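Local coordinates for C alpha-dehydrogenase (Sphingobium sp. SYK-6, PDB 4YAG), which binds NADH and probably oxidises the alpha-carbon alcohol of lignin-derived beta-aryl ether compounds to a ketone, as an NAD-dependent short-chain dehydrogenase, at residues D86-N91 with P128-R133; R31-D36 with A80-P85; T7-G12 with I61-S66. All coordinates share one frame; numbering follows the deposited sequence.

Interaction 1 of 3, residues D86-N91 with P128-R133. With NAI (1,4-dihydronicotinamide adenine dinucleotide), chain C.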
loop_
_atom_site.group_PDB
_atom_site.type_symbol
_atom_site.label_atom_id
_atom_site.label_comp_id
_atom_site.label_asym_id
_atom_site.label_seq_id
_atom_site.Cartn_x
_atom_site.Cartn_y
_atom_site.Cartn_z
ATOM N N ASP A 86 -12.069 -20.840 10.750
ATOM C CA ASP A 86 -13.182 -19.906 10.803
ATOM C C ASP A 86 -12.683 -18.500 11.074
ATOM O O ASP A 86 -13.343 -17.520 10.712
ATOM C CB ASP A 86 -14.142 -20.306 11.899
ATOM C CG ASP A 86 -14.481 -21.776 11.843
ATOM O OD1 ASP A 86 -13.959 -22.562 12.669
ATOM O OD2 ASP A 86 -15.244 -22.162 10.927
ATOM N N ILE A 87 -11.540 -18.412 11.740
ATOM C CA ILE A 87 -10.920 -17.143 12.081
ATOM C C ILE A 87 -9.564 -17.108 11.399
ATOM O O ILE A 87 -8.742 -18.014 11.579
ATOM C CB ILE A 87 -10.798 -16.974 13.597
ATOM C CG1 ILE A 87 -12.203 -16.932 14.231
ATOM C CG2 ILE A 87 -9.954 -15.747 13.963
ATOM C CD1 ILE A 87 -12.221 -17.025 15.742
ATOM N N LEU A 88 -9.346 -16.055 10.616
ATOM C CA LEU A 88 -8.098 -15.847 9.901
ATOM C C LEU A 88 -7.392 -14.607 10.452
ATOM O O LEU A 88 -7.927 -13.508 10.376
ATOM C CB LEU A 88 -8.375 -15.684 8.397
ATOM C CG LEU A 88 -7.182 -15.305 7.513
ATOM C CD1 LEU A 88 -6.116 -16.397 7.505
ATOM C CD2 LEU A 88 -7.676 -14.984 6.087
ATOM N N ILE A 89 -6.204 -14.793 11.024
ATOM C CA ILE A 89 -5.449 -13.698 11.632
ATOM C C ILE A 89 -4.182 -13.500 10.798
ATOM O O ILE A 89 -3.229 -14.275 10.895
ATOM C CB ILE A 89 -5.084 -13.935 13.120
ATOM C CG1 ILE A 89 -6.300 -14.392 13.944
ATOM C CG2 ILE A 89 -4.406 -12.684 13.680
ATOM C CD1 ILE A 89 -7.317 -13.353 14.205
ATOM N N ASN A 90 -4.185 -12.472 9.955
ATOM C CA ASN A 90 -3.036 -12.155 9.128
ATOM C C ASN A 90 -2.204 -11.151 9.895
ATOM O O ASN A 90 -2.398 -9.935 9.777
ATOM C CB ASN A 90 -3.470 -11.542 7.798
ATOM C CG ASN A 90 -4.306 -12.480 6.962
ATOM O OD1 ASN A 90 -3.870 -13.575 6.613
ATOM N ND2 ASN A 90 -5.522 -12.047 6.609
ATOM N N ASN A 91 -1.300 -11.662 10.710
ATOM C CA ASN A 91 -0.607 -10.847 11.698
ATOM C C ASN A 91 0.905 -10.747 11.507
ATOM O O ASN A 91 1.512 -9.789 11.974
ATOM C CB ASN A 91 -0.950 -11.371 13.092
ATOM C CG ASN A 91 0.032 -10.952 14.138
ATOM O OD1 ASN A 91 -0.065 -9.866 14.729
ATOM N ND2 ASN A 91 0.992 -11.821 14.394
ATOM N N PRO A 128 -11.836 -18.244 0.116
ATOM C CA PRO A 128 -12.772 -19.048 -0.670
ATOM C C PRO A 128 -13.396 -20.170 0.165
ATOM O O PRO A 128 -14.603 -20.392 0.093
ATOM C CB PRO A 128 -11.900 -19.580 -1.809
ATOM C CG PRO A 128 -10.913 -18.517 -2.019
ATOM C CD PRO A 128 -10.591 -17.998 -0.641
ATOM N N GLY A 129 -12.586 -20.849 0.978
ATOM C CA GLY A 129 -13.081 -21.929 1.799
ATOM C C GLY A 129 -13.973 -21.429 2.908
ATOM O O GLY A 129 -14.952 -22.071 3.248
ATOM N N MET A 130 -13.650 -20.270 3.468
ATOM C CA MET A 130 -14.459 -19.698 4.520
ATOM C C MET A 130 -15.847 -19.359 3.995
ATOM O O MET A 130 -16.843 -19.562 4.683
ATOM C CB MET A 130 -13.788 -18.465 5.120
ATOM C CG MET A 130 -12.442 -18.772 5.798
ATOM S SD MET A 130 -11.468 -17.295 6.233
ATOM C CE MET A 130 -12.503 -16.568 7.498
ATOM N N ARG A 131 -15.916 -18.843 2.782
ATOM C CA ARG A 131 -17.210 -18.605 2.163
ATOM C C ARG A 131 -17.929 -19.923 1.882
ATOM O O ARG A 131 -19.117 -20.071 2.175
ATOM C CB ARG A 131 -17.058 -17.841 0.866
ATOM C CG ARG A 131 -16.383 -16.489 0.966
ATOM C CD ARG A 131 -16.375 -15.879 -0.419
ATOM N NE ARG A 131 -15.541 -14.693 -0.584
ATOM C CZ ARG A 131 -15.955 -13.437 -0.393
ATOM N NH1 ARG A 131 -17.206 -13.191 -0.014
ATOM N NH2 ARG A 131 -15.119 -12.434 -0.609
ATOM N N ALA A 132 -17.219 -20.877 1.292
ATOM C CA ALA A 132 -17.838 -22.139 0.875
ATOM C C ALA A 132 -18.463 -22.917 2.030
ATOM O O ALA A 132 -19.510 -23.567 1.877
ATOM C CB ALA A 132 -16.816 -22.998 0.186
ATOM N N ARG A 133 -17.824 -22.864 3.190
ATOM C CA ARG A 133 -18.266 -23.661 4.327
ATOM C C ARG A 133 -19.553 -23.119 4.936
ATOM O O ARG A 133 -20.274 -23.845 5.617
ATOM C CB ARG A 133 -17.153 -23.777 5.375
ATOM C CG ARG A 133 -16.068 -24.774 4.962
ATOM C CD ARG A 133 -15.001 -24.991 6.026
ATOM N NE ARG A 133 -14.204 -23.793 6.297
ATOM C CZ ARG A 133 -13.120 -23.422 5.625
ATOM N NH1 ARG A 133 -12.648 -24.140 4.608
ATOM N NH2 ARG A 133 -12.492 -22.326 5.973
HETATM P PA NAI C . 7.144 -10.725 16.527
HETATM O O1A NAI C . 8.396 -10.768 15.696
HETATM O O2A NAI C . 7.291 -11.029 18.005
HETATM O O5B NAI C . 6.057 -11.688 15.924
HETATM C C5B NAI C . 5.938 -11.815 14.537
HETATM C C4B NAI C . 6.088 -13.238 14.171
HETATM O O4B NAI C . 5.812 -13.268 12.733
HETATM C C3B NAI C . 7.402 -13.841 14.403
HETATM O O3B NAI C . 7.315 -15.074 15.146
HETATM C C2B NAI C . 7.966 -14.018 13.080
HETATM O O2B NAI C . 8.877 -15.122 12.978
HETATM C C1B NAI C . 6.811 -14.138 12.191
HETATM N N9A NAI C . 7.093 -13.801 10.820
HETATM C C8A NAI C . 7.857 -12.761 10.333
HETATM N N7A NAI C . 7.920 -12.820 8.996
HETATM C C5A NAI C . 7.185 -13.895 8.567
HETATM C C6A NAI C . 6.874 -14.471 7.335
HETATM N N6A NAI C . 7.432 -13.945 6.161
HETATM N N1A NAI C . 6.084 -15.574 7.277
HETATM C C2A NAI C . 5.596 -16.121 8.415
HETATM N N3A NAI C . 5.866 -15.611 9.626
HETATM C C4A NAI C . 6.654 -14.517 9.731
HETATM O O3 NAI C . 6.625 -9.238 16.344
HETATM P PN NAI C . 5.175 -8.581 16.594
HETATM O O1N NAI C . 4.271 -9.455 17.453
HETATM O O2N NAI C . 5.470 -7.227 17.190
HETATM O O5D NAI C . 4.575 -8.446 15.108
HETATM C C5D NAI C . 3.220 -8.785 14.801
HETATM C C4D NAI C . 2.615 -7.719 13.962
HETATM O O4D NAI C . 2.392 -6.536 14.813
HETATM C C3D NAI C . 3.448 -7.275 12.841
HETATM O O3D NAI C . 2.631 -7.185 11.655
HETATM C C2D NAI C . 3.949 -5.957 13.222
HETATM O O2D NAI C . 4.222 -5.152 12.068
HETATM C C1D NAI C . 2.873 -5.390 14.014
HETATM N N1N NAI C . 3.131 -4.338 14.925
HETATM C C2N NAI C . 3.874 -4.487 16.072
HETATM C C3N NAI C . 4.047 -3.408 16.922
HETATM C C7N NAI C . 4.845 -3.542 18.174
HETATM O O7N NAI C . 5.138 -2.554 18.881
HETATM N N7N NAI C . 5.200 -4.894 18.598
HETATM C C4N NAI C . 3.480 -2.173 16.653
HETATM C C5N NAI C . 2.690 -2.054 15.525
HETATM C C6N NAI C . 2.511 -3.123 14.684
HETATM O O HOH W 1 -15.191 -21.966 8.151
#
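Asp86 meets Met130 through its backbone: the carbonyl oxygen Asp86 O lies 3.5 Å from the terminal methyl Met130 CE. The Asp86 side chain starts away from the helix, but its carboxylate curves nearer. There OD2 makes a salt bridge with Arg135, and OD1 accepts from the backbone N of Thr7. One water accepts a hydrogen bond from Arg133 NE and lies 2.8 Å from Asp86 OD2, to which it probably donates; this water sits at the guanidinium edge, in its plane. Gly129 O, one turn back in the helix, lies over the centre of one guanidinium face, 3.3 Å above its plane. Leu88 follows, with Leu88 CB against the sulfur Met130 SD at 4.1 Å. The thioether gets there because the Met130 chain runs extended (chi2 169°) and bends only at chi3, 67°, which carries the methyl to Asp86 O. This is the strand-on-helix packing of the Rossmann fold of the short-chain dehydrogenases: strand 87-90, central in the parallel sheet, is covered near its start by the last turns of helix 105-133. Asn91, beyond the strand's end, belongs to the cofactor site, and Asn91 O accepts a hydrogen bond from the ribose hydroxyl O3D of NADH at 2.9 Å. Its amide runs alongside the same sugar: Asn91 OD1 lies 3.5 Å from NADH C5D in van der Waals contact, and is hydrogen-bonded to Thr142 OG1.

Interaction 2 of 3, residues R31-D36 with A80-P85. With NAI (1,4-dihydronicotinamide adenine dinucleotide), chain C.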
loop_
_atom_site.group_PDB
_atom_site.type_symbol
_atom_site.label_atom_id
_atom_site.label_comp_id
_atom_site.label_asym_id
_atom_site.label_seq_id
_atom_site.Cartn_x
_atom_site.Cartn_y
_atom_site.Cartn_z
ATOM N N ARG A 31 -9.560 -23.738 18.642
ATOM C CA ARG A 31 -8.367 -24.501 18.334
ATOM C C ARG A 31 -7.501 -23.658 17.432
ATOM O O ARG A 31 -8.003 -22.771 16.736
ATOM C CB ARG A 31 -8.704 -25.824 17.649
ATOM C CG ARG A 31 -9.642 -26.676 18.474
ATOM C CD ARG A 31 -9.927 -28.023 17.832
ATOM N NE ARG A 31 -8.828 -28.968 18.049
ATOM C CZ ARG A 31 -8.500 -29.934 17.195
ATOM N NH1 ARG A 31 -9.185 -30.094 16.071
ATOM N NH2 ARG A 31 -7.494 -30.752 17.460
ATOM N N LEU A 32 -6.206 -23.929 17.434
ATOM C CA LEU A 32 -5.243 -23.043 16.785
ATOM C C LEU A 32 -4.373 -23.723 15.745
ATOM O O LEU A 32 -3.911 -24.844 15.940
ATOM C CB LEU A 32 -4.294 -22.440 17.815
ATOM C CG LEU A 32 -4.916 -21.712 19.002
ATOM C CD1 LEU A 32 -3.804 -21.341 19.972
ATOM C CD2 LEU A 32 -5.702 -20.509 18.534
ATOM N N VAL A 33 -4.097 -22.986 14.668
ATOM C CA VAL A 33 -3.001 -23.299 13.780
ATOM C C VAL A 33 -2.100 -22.081 13.772
ATOM O O VAL A 33 -2.535 -20.977 13.390
ATOM C CB VAL A 33 -3.482 -23.617 12.356
ATOM C CG1 VAL A 33 -2.312 -23.818 11.413
ATOM C CG2 VAL A 33 -4.357 -24.820 12.374
ATOM N N LEU A 34 -0.870 -22.270 14.237
ATOM C CA LEU A 34 0.120 -21.197 14.268
ATOM C C LEU A 34 1.056 -21.377 13.078
ATOM O O LEU A 34 1.690 -22.416 12.922
ATOM C CB LEU A 34 0.911 -21.220 15.574
ATOM C CG LEU A 34 0.080 -21.292 16.848
ATOM C CD1 LEU A 34 0.980 -21.300 18.061
ATOM C CD2 LEU A 34 -0.915 -20.166 16.945
ATOM N N ALA A 35 1.121 -20.356 12.225
ATOM C CA ALA A 35 1.934 -20.384 11.028
ATOM C C ALA A 35 3.030 -19.328 11.193
ATOM O O ALA A 35 2.765 -18.180 11.514
ATOM C CB ALA A 35 1.087 -20.095 9.787
ATOM N N ASP A 36 4.270 -19.729 10.998
ATOM C CA ASP A 36 5.400 -18.841 11.298
ATOM C C ASP A 36 6.611 -19.283 10.501
ATOM O O ASP A 36 6.808 -20.482 10.242
ATOM C CB ASP A 36 5.688 -18.906 12.802
ATOM C CG ASP A 36 6.369 -17.667 13.344
ATOM O OD1 ASP A 36 7.567 -17.470 13.045
ATOM O OD2 ASP A 36 5.696 -16.903 14.089
ATOM N N ALA A 80 -7.555 -29.831 6.718
ATOM C CA ALA A 80 -7.438 -31.283 6.900
ATOM C C ALA A 80 -7.095 -31.661 8.332
ATOM O O ALA A 80 -7.639 -32.620 8.873
ATOM C CB ALA A 80 -6.383 -31.852 5.956
ATOM N N VAL A 81 -6.180 -30.914 8.937
ATOM C CA VAL A 81 -5.653 -31.306 10.254
ATOM C C VAL A 81 -6.499 -30.755 11.409
ATOM O O VAL A 81 -6.751 -31.467 12.386
ATOM C CB VAL A 81 -4.176 -30.898 10.417
ATOM C CG1 VAL A 81 -3.646 -31.247 11.829
ATOM C CG2 VAL A 81 -3.330 -31.584 9.356
ATOM N N MET A 82 -6.955 -29.514 11.303
ATOM C CA MET A 82 -7.630 -28.857 12.417
ATOM C C MET A 82 -9.008 -28.320 12.076
ATOM O O MET A 82 -9.690 -27.823 12.965
ATOM C CB MET A 82 -6.784 -27.695 12.967
ATOM C CG MET A 82 -5.419 -28.121 13.470
ATOM S SD MET A 82 -5.457 -29.251 14.862
ATOM C CE MET A 82 -5.651 -28.074 16.193
ATOM N N GLY A 83 -9.400 -28.394 10.804
ATOM C CA GLY A 83 -10.678 -27.866 10.371
ATOM C C GLY A 83 -10.611 -26.393 10.004
ATOM O O GLY A 83 -9.743 -25.642 10.458
ATOM N N GLY A 84 -11.533 -25.964 9.150
ATOM C CA GLY A 84 -11.645 -24.547 8.857
ATOM C C GLY A 84 -10.474 -23.980 8.057
ATOM O O GLY A 84 -9.995 -24.624 7.109
ATOM N N PRO A 85 -9.978 -22.792 8.445
ATOM C CA PRO A 85 -10.277 -22.067 9.684
ATOM C C PRO A 85 -11.536 -21.227 9.596
ATOM O O PRO A 85 -11.980 -20.906 8.491
ATOM C CB PRO A 85 -9.074 -21.134 9.827
ATOM C CG PRO A 85 -8.745 -20.781 8.403
ATOM C CD PRO A 85 -9.042 -22.037 7.585
HETATM P PA NAI C . 7.144 -10.725 16.527
HETATM O O1A NAI C . 8.396 -10.768 15.696
HETATM O O2A NAI C . 7.291 -11.029 18.005
HETATM O O5B NAI C . 6.057 -11.688 15.924
HETATM C C5B NAI C . 5.938 -11.815 14.537
HETATM C C4B NAI C . 6.088 -13.238 14.171
HETATM O O4B NAI C . 5.812 -13.268 12.733
HETATM C C3B NAI C . 7.402 -13.841 14.403
HETATM O O3B NAI C . 7.315 -15.074 15.146
HETATM C C2B NAI C . 7.966 -14.018 13.080
HETATM O O2B NAI C . 8.877 -15.122 12.978
HETATM C C1B NAI C . 6.811 -14.138 12.191
HETATM N N9A NAI C . 7.093 -13.801 10.820
HETATM C C8A NAI C . 7.857 -12.761 10.333
HETATM N N7A NAI C . 7.920 -12.820 8.996
HETATM C C5A NAI C . 7.185 -13.895 8.567
HETATM C C6A NAI C . 6.874 -14.471 7.335
HETATM N N6A NAI C . 7.432 -13.945 6.161
HETATM N N1A NAI C . 6.084 -15.574 7.277
HETATM C C2A NAI C . 5.596 -16.121 8.415
HETATM N N3A NAI C . 5.866 -15.611 9.626
HETATM C C4A NAI C . 6.654 -14.517 9.731
HETATM O O3 NAI C . 6.625 -9.238 16.344
HETATM P PN NAI C . 5.175 -8.581 16.594
HETATM O O1N NAI C . 4.271 -9.455 17.453
HETATM O O2N NAI C . 5.470 -7.227 17.190
HETATM O O5D NAI C . 4.575 -8.446 15.108
HETATM C C5D NAI C . 3.220 -8.785 14.801
HETATM C C4D NAI C . 2.615 -7.719 13.962
HETATM O O4D NAI C . 2.392 -6.536 14.813
HETATM C C3D NAI C . 3.448 -7.275 12.841
HETATM O O3D NAI C . 2.631 -7.185 11.655
HETATM C C2D NAI C . 3.949 -5.957 13.222
HETATM O O2D NAI C . 4.222 -5.152 12.068
HETATM C C1D NAI C . 2.873 -5.390 14.014
HETATM N N1N NAI C . 3.131 -4.338 14.925
HETATM C C2N NAI C . 3.874 -4.487 16.072
HETATM C C3N NAI C . 4.047 -3.408 16.922
HETATM C C7N NAI C . 4.845 -3.542 18.174
HETATM O O7N NAI C . 5.138 -2.554 18.881
HETATM N N7N NAI C . 5.200 -4.894 18.598
HETATM C C4N NAI C . 3.480 -2.173 16.653
HETATM C C5N NAI C . 2.690 -2.054 15.525
HETATM C C6N NAI C . 2.511 -3.123 14.684
HETATM O O HOH W 2 -11.764 -29.155 15.027
#
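Met82, near the end of helix 68-82, bridges two residues of strand 31-36. CB starts beside Val33, and CG comes closer still, with Met82 CG 3.6 Å from the methyl Val33 CG2. That methyl is the Val33 branch beside the backbone N, while CG1 stands anti to it (chi1 175°). Two successive bends, chi2 -63° and chi3 -83°, then fold the thioether away from Val33 and toward Arg31. The sulfur Met82 SD lies 3.6 Å from Arg31 NH2. At the tip, Met82 CE sits over one face of the Arg31 guanidinium, 3.4 Å above its plane and displaced toward the rim, and it also approaches the backbone oxygen Leu32 O at 3.7 Å. The two long side chains cross at about a right angle.

The guanidinium is held from its edge as well. A water in its plane accepts from Arg31 NH1 at 2.9 Å and donates to Met82 O at 3.2 Å, while NE and NH2 bond to Asn57 and the carbonyl of Arg56. Beyond the helix the chain turns through Gly83 and Gly84, both with positive phi, to a cis peptide before Pro85. Helix 68-82 is the connection of the beta-alpha-beta crossover from strand 58-62 to strand 87-90, right-handed as in Rossmann folds, and this contact packs it on strand 31-36. At the far end of the strand, Asp36 OD1 and Asp36 OD2 accept from the adenosine ribose hydroxyls O2B and O3B of NADH, each bond 2.7 Å long. A carboxylate gripping both hydroxyls is the usual mark of NAD preference in this family, since the 2'-phosphate of NADP would probably meet an unfavourable negative charge; the methionine end, by contrast, is joined by dispersion and one bridging water.

Interaction 3 of 3, residues T7-G12 with I61-S66. With NAI (1,4-dihydronicotinamide adenine dinucleotide), chain C.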
loop_
_atom_site.group_PDB
_atom_site.type_symbol
_atom_site.label_atom_id
_atom_site.label_comp_id
_atom_site.label_asym_id
_atom_site.label_seq_id
_atom_site.Cartn_x
_atom_site.Cartn_y
_atom_site.Cartn_z
ATOM N N THR A 7 -11.788 -22.905 14.613
ATOM C CA THR A 7 -10.346 -22.978 14.415
ATOM C C THR A 7 -9.834 -21.635 13.894
ATOM O O THR A 7 -10.428 -21.039 12.977
ATOM C CB THR A 7 -9.978 -24.068 13.414
ATOM O OG1 THR A 7 -10.325 -25.350 13.960
ATOM C CG2 THR A 7 -8.478 -24.023 13.083
ATOM N N ALA A 8 -8.749 -21.173 14.498
ATOM C CA ALA A 8 -8.110 -19.911 14.127
ATOM C C ALA A 8 -6.747 -20.200 13.518
ATOM O O ALA A 8 -5.935 -20.918 14.115
ATOM C CB ALA A 8 -7.966 -19.004 15.346
ATOM N N PHE A 9 -6.501 -19.654 12.330
ATOM C CA PHE A 9 -5.219 -19.736 11.661
ATOM C C PHE A 9 -4.531 -18.397 11.861
ATOM O O PHE A 9 -5.057 -17.350 11.424
ATOM C CB PHE A 9 -5.447 -20.010 10.179
ATOM C CG PHE A 9 -4.174 -20.143 9.371
ATOM C CD1 PHE A 9 -3.615 -19.059 8.746
ATOM C CD2 PHE A 9 -3.554 -21.356 9.241
ATOM C CE1 PHE A 9 -2.457 -19.187 8.002
ATOM C CE2 PHE A 9 -2.383 -21.498 8.507
ATOM C CZ PHE A 9 -1.840 -20.423 7.882
ATOM N N ILE A 10 -3.377 -18.414 12.524
ATOM C CA ILE A 10 -2.702 -17.193 12.944
ATOM C C ILE A 10 -1.297 -17.125 12.381
ATOM O O ILE A 10 -0.409 -17.884 12.774
ATOM C CB ILE A 10 -2.621 -17.092 14.484
ATOM C CG1 ILE A 10 -3.993 -17.386 15.109
ATOM C CG2 ILE A 10 -2.077 -15.740 14.927
ATOM C CD1 ILE A 10 -3.968 -17.396 16.609
ATOM N N THR A 11 -1.075 -16.196 11.456
ATOM C CA THR A 11 0.281 -15.997 10.964
ATOM C C THR A 11 1.071 -15.156 11.958
ATOM O O THR A 11 0.538 -14.285 12.634
ATOM C CB THR A 11 0.320 -15.359 9.593
ATOM O OG1 THR A 11 -0.053 -13.982 9.712
ATOM C CG2 THR A 11 -0.579 -16.102 8.623
ATOM N N GLY A 12 2.351 -15.477 12.099
ATOM C CA GLY A 12 3.163 -14.927 13.173
ATOM C C GLY A 12 2.613 -15.318 14.539
ATOM O O GLY A 12 2.811 -14.610 15.525
ATOM N N ILE A 61 2.648 -24.815 11.738
ATOM C CA ILE A 61 3.093 -24.926 10.358
ATOM C C ILE A 61 4.163 -23.883 10.116
ATOM O O ILE A 61 3.942 -22.683 10.363
ATOM C CB ILE A 61 1.948 -24.669 9.345
ATOM C CG1 ILE A 61 0.820 -25.681 9.520
ATOM C CG2 ILE A 61 2.474 -24.741 7.907
ATOM C CD1 ILE A 61 -0.379 -25.415 8.636
ATOM N N ARG A 62 5.298 -24.336 9.611
ATOM C CA ARG A 62 6.373 -23.431 9.220
ATOM C C ARG A 62 6.138 -22.977 7.777
ATOM O O ARG A 62 6.060 -23.817 6.853
ATOM C CB ARG A 62 7.721 -24.119 9.348
ATOM C CG ARG A 62 8.881 -23.191 9.004
ATOM C CD ARG A 62 10.207 -23.828 9.249
ATOM N NE ARG A 62 11.300 -22.985 8.772
ATOM C CZ ARG A 62 11.875 -23.093 7.575
ATOM N NH1 ARG A 62 11.479 -24.018 6.703
ATOM N NH2 ARG A 62 12.863 -22.270 7.251
ATOM N N LEU A 63 6.064 -21.664 7.573
ATOM C CA LEU A 63 5.858 -21.130 6.238
ATOM C C LEU A 63 6.253 -19.669 6.194
ATOM O O LEU A 63 6.430 -19.030 7.219
ATOM C CB LEU A 63 4.408 -21.291 5.773
ATOM C CG LEU A 63 3.289 -20.699 6.611
ATOM C CD1 LEU A 63 3.212 -19.180 6.532
ATOM C CD2 LEU A 63 1.936 -21.288 6.171
ATOM N N ASP A 64 6.431 -19.189 4.970
ATOM C CA ASP A 64 6.623 -17.773 4.647
ATOM C C ASP A 64 5.317 -17.261 4.026
ATOM O O ASP A 64 4.900 -17.777 2.983
ATOM C CB ASP A 64 7.762 -17.689 3.637
ATOM C CG ASP A 64 8.035 -16.283 3.122
ATOM O OD1 ASP A 64 7.361 -15.313 3.504
ATOM O OD2 ASP A 64 8.983 -16.173 2.311
ATOM N N VAL A 65 4.676 -16.269 4.647
ATOM C CA VAL A 65 3.377 -15.754 4.175
ATOM C C VAL A 65 3.456 -15.148 2.779
ATOM O O VAL A 65 2.426 -14.973 2.117
ATOM C CB VAL A 65 2.755 -14.714 5.137
ATOM C CG1 VAL A 65 2.411 -15.370 6.478
ATOM C CG2 VAL A 65 3.682 -13.515 5.333
ATOM N N SER A 66 4.668 -14.838 2.333
ATOM C CA SER A 66 4.852 -14.233 1.013
ATOM C C SER A 66 5.064 -15.285 -0.074
ATOM O O SER A 66 5.280 -14.961 -1.245
ATOM C CB SER A 66 5.965 -13.181 1.018
ATOM O OG SER A 66 7.230 -13.737 1.259
HETATM P PA NAI C . 7.144 -10.725 16.527
HETATM O O1A NAI C . 8.396 -10.768 15.696
HETATM O O2A NAI C . 7.291 -11.029 18.005
HETATM O O5B NAI C . 6.057 -11.688 15.924
HETATM C C5B NAI C . 5.938 -11.815 14.537
HETATM C C4B NAI C . 6.088 -13.238 14.171
HETATM O O4B NAI C . 5.812 -13.268 12.733
HETATM C C3B NAI C . 7.402 -13.841 14.403
HETATM O O3B NAI C . 7.315 -15.074 15.146
HETATM C C2B NAI C . 7.966 -14.018 13.080
HETATM O O2B NAI C . 8.877 -15.122 12.978
HETATM C C1B NAI C . 6.811 -14.138 12.191
HETATM N N9A NAI C . 7.093 -13.801 10.820
HETATM C C8A NAI C . 7.857 -12.761 10.333
HETATM N N7A NAI C . 7.920 -12.820 8.996
HETATM C C5A NAI C . 7.185 -13.895 8.567
HETATM C C6A NAI C . 6.874 -14.471 7.335
HETATM N N6A NAI C . 7.432 -13.945 6.161
HETATM N N1A NAI C . 6.084 -15.574 7.277
HETATM C C2A NAI C . 5.596 -16.121 8.415
HETATM N N3A NAI C . 5.866 -15.611 9.626
HETATM C C4A NAI C . 6.654 -14.517 9.731
HETATM O O3 NAI C . 6.625 -9.238 16.344
HETATM P PN NAI C . 5.175 -8.581 16.594
HETATM O O1N NAI C . 4.271 -9.455 17.453
HETATM O O2N NAI C . 5.470 -7.227 17.190
HETATM O O5D NAI C . 4.575 -8.446 15.108
HETATM C C5D NAI C . 3.220 -8.785 14.801
HETATM C C4D NAI C . 2.615 -7.719 13.962
HETATM O O4D NAI C . 2.392 -6.536 14.813
HETATM C C3D NAI C . 3.448 -7.275 12.841
HETATM O O3D NAI C . 2.631 -7.185 11.655
HETATM C C2D NAI C . 3.949 -5.957 13.222
HETATM O O2D NAI C . 4.222 -5.152 12.068
HETATM C C1D NAI C . 2.873 -5.390 14.014
HETATM N N1N NAI C . 3.131 -4.338 14.925
HETATM C C2N NAI C . 3.874 -4.487 16.072
HETATM C C3N NAI C . 4.047 -3.408 16.922
HETATM C C7N NAI C . 4.845 -3.542 18.174
HETATM O O7N NAI C . 5.138 -2.554 18.881
HETATM N N7N NAI C . 5.200 -4.894 18.598
HETATM C C4N NAI C . 3.480 -2.173 16.653
HETATM C C5N NAI C . 2.690 -2.054 15.525
HETATM C C6N NAI C . 2.511 -3.123 14.684
#
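Apolar contacts join the two segments, the nearest of them between Thr11 and Val65, where the methyl Val65 CG1 lies 3.8 Å from Thr11 CB and equally near Thr11 CG2. Thr11 turns CG2 toward Val65 by placing OG1 between the backbone N and the carbonyl carbon (chi1 72°), and the hydroxyl oxygen accepts from the backbone N-H groups of Asn91 and Ala92. Earlier in the strand, the Phe9 ring is met at its edge, near its plane, by two methyls: Leu63 CD2 is 4.2 Å from Phe9 CZ, and Ile61 CD1 touches CE2. Val33 and Ala35 of the intervening strand 31-36 also pack against this ring.

Hydrogen bonds gather instead at the loop and the cofactor. Asp64 OD1 accepts from Ser66 N at 3.0 Å, closing an Asx turn, and from Ser66 OG at 2.7 Å, both from the same face of the carboxylate. Asp64 OD1 also accepts from the adenine amino group N6A of NADH at 3.0 Å, while OD2 forms a salt bridge with Arg205. Replacing Asp64 by an alanine is likely to leave N6A and Ser66 without their shared acceptor, deprive Arg205 of its salt-bridge partner and let the turn relax. Next along the chain, Val65 N donates to adenine N1A at 3.1 Å, nearly straight at 164°.

Such pairing of a carboxylate with N6A and a backbone N-H with N1A reads the donor-acceptor edge of adenine, so this loop, at the C-terminal end of strand 58-62, can probably recognise the base as well as hold it.

All three contacts involve the same parallel sheet, and each has a segment that also reaches NADH. Interaction 3 lies deepest, about 10 Å from the chain centre to its own centre, whereas interactions 1 and 2 sit about 15 and 16 Å out, though their touching residues are also largely buried. Interaction 3 spans two strands across a third, strand 31-36, which interaction 2 ties to helix 68-82; interaction 1 packs strand 87-90, next to strand 7-11 on its other side, against helix 105-133. Thioethers and bridging waters mark the two helix contacts, branched and aromatic side chains the inner one. Direct hydrogen bonds join them: Thr7 OG1 with Met82 O, Asp86 N with Thr7 O, and Arg133 NH2 with Pro85 O.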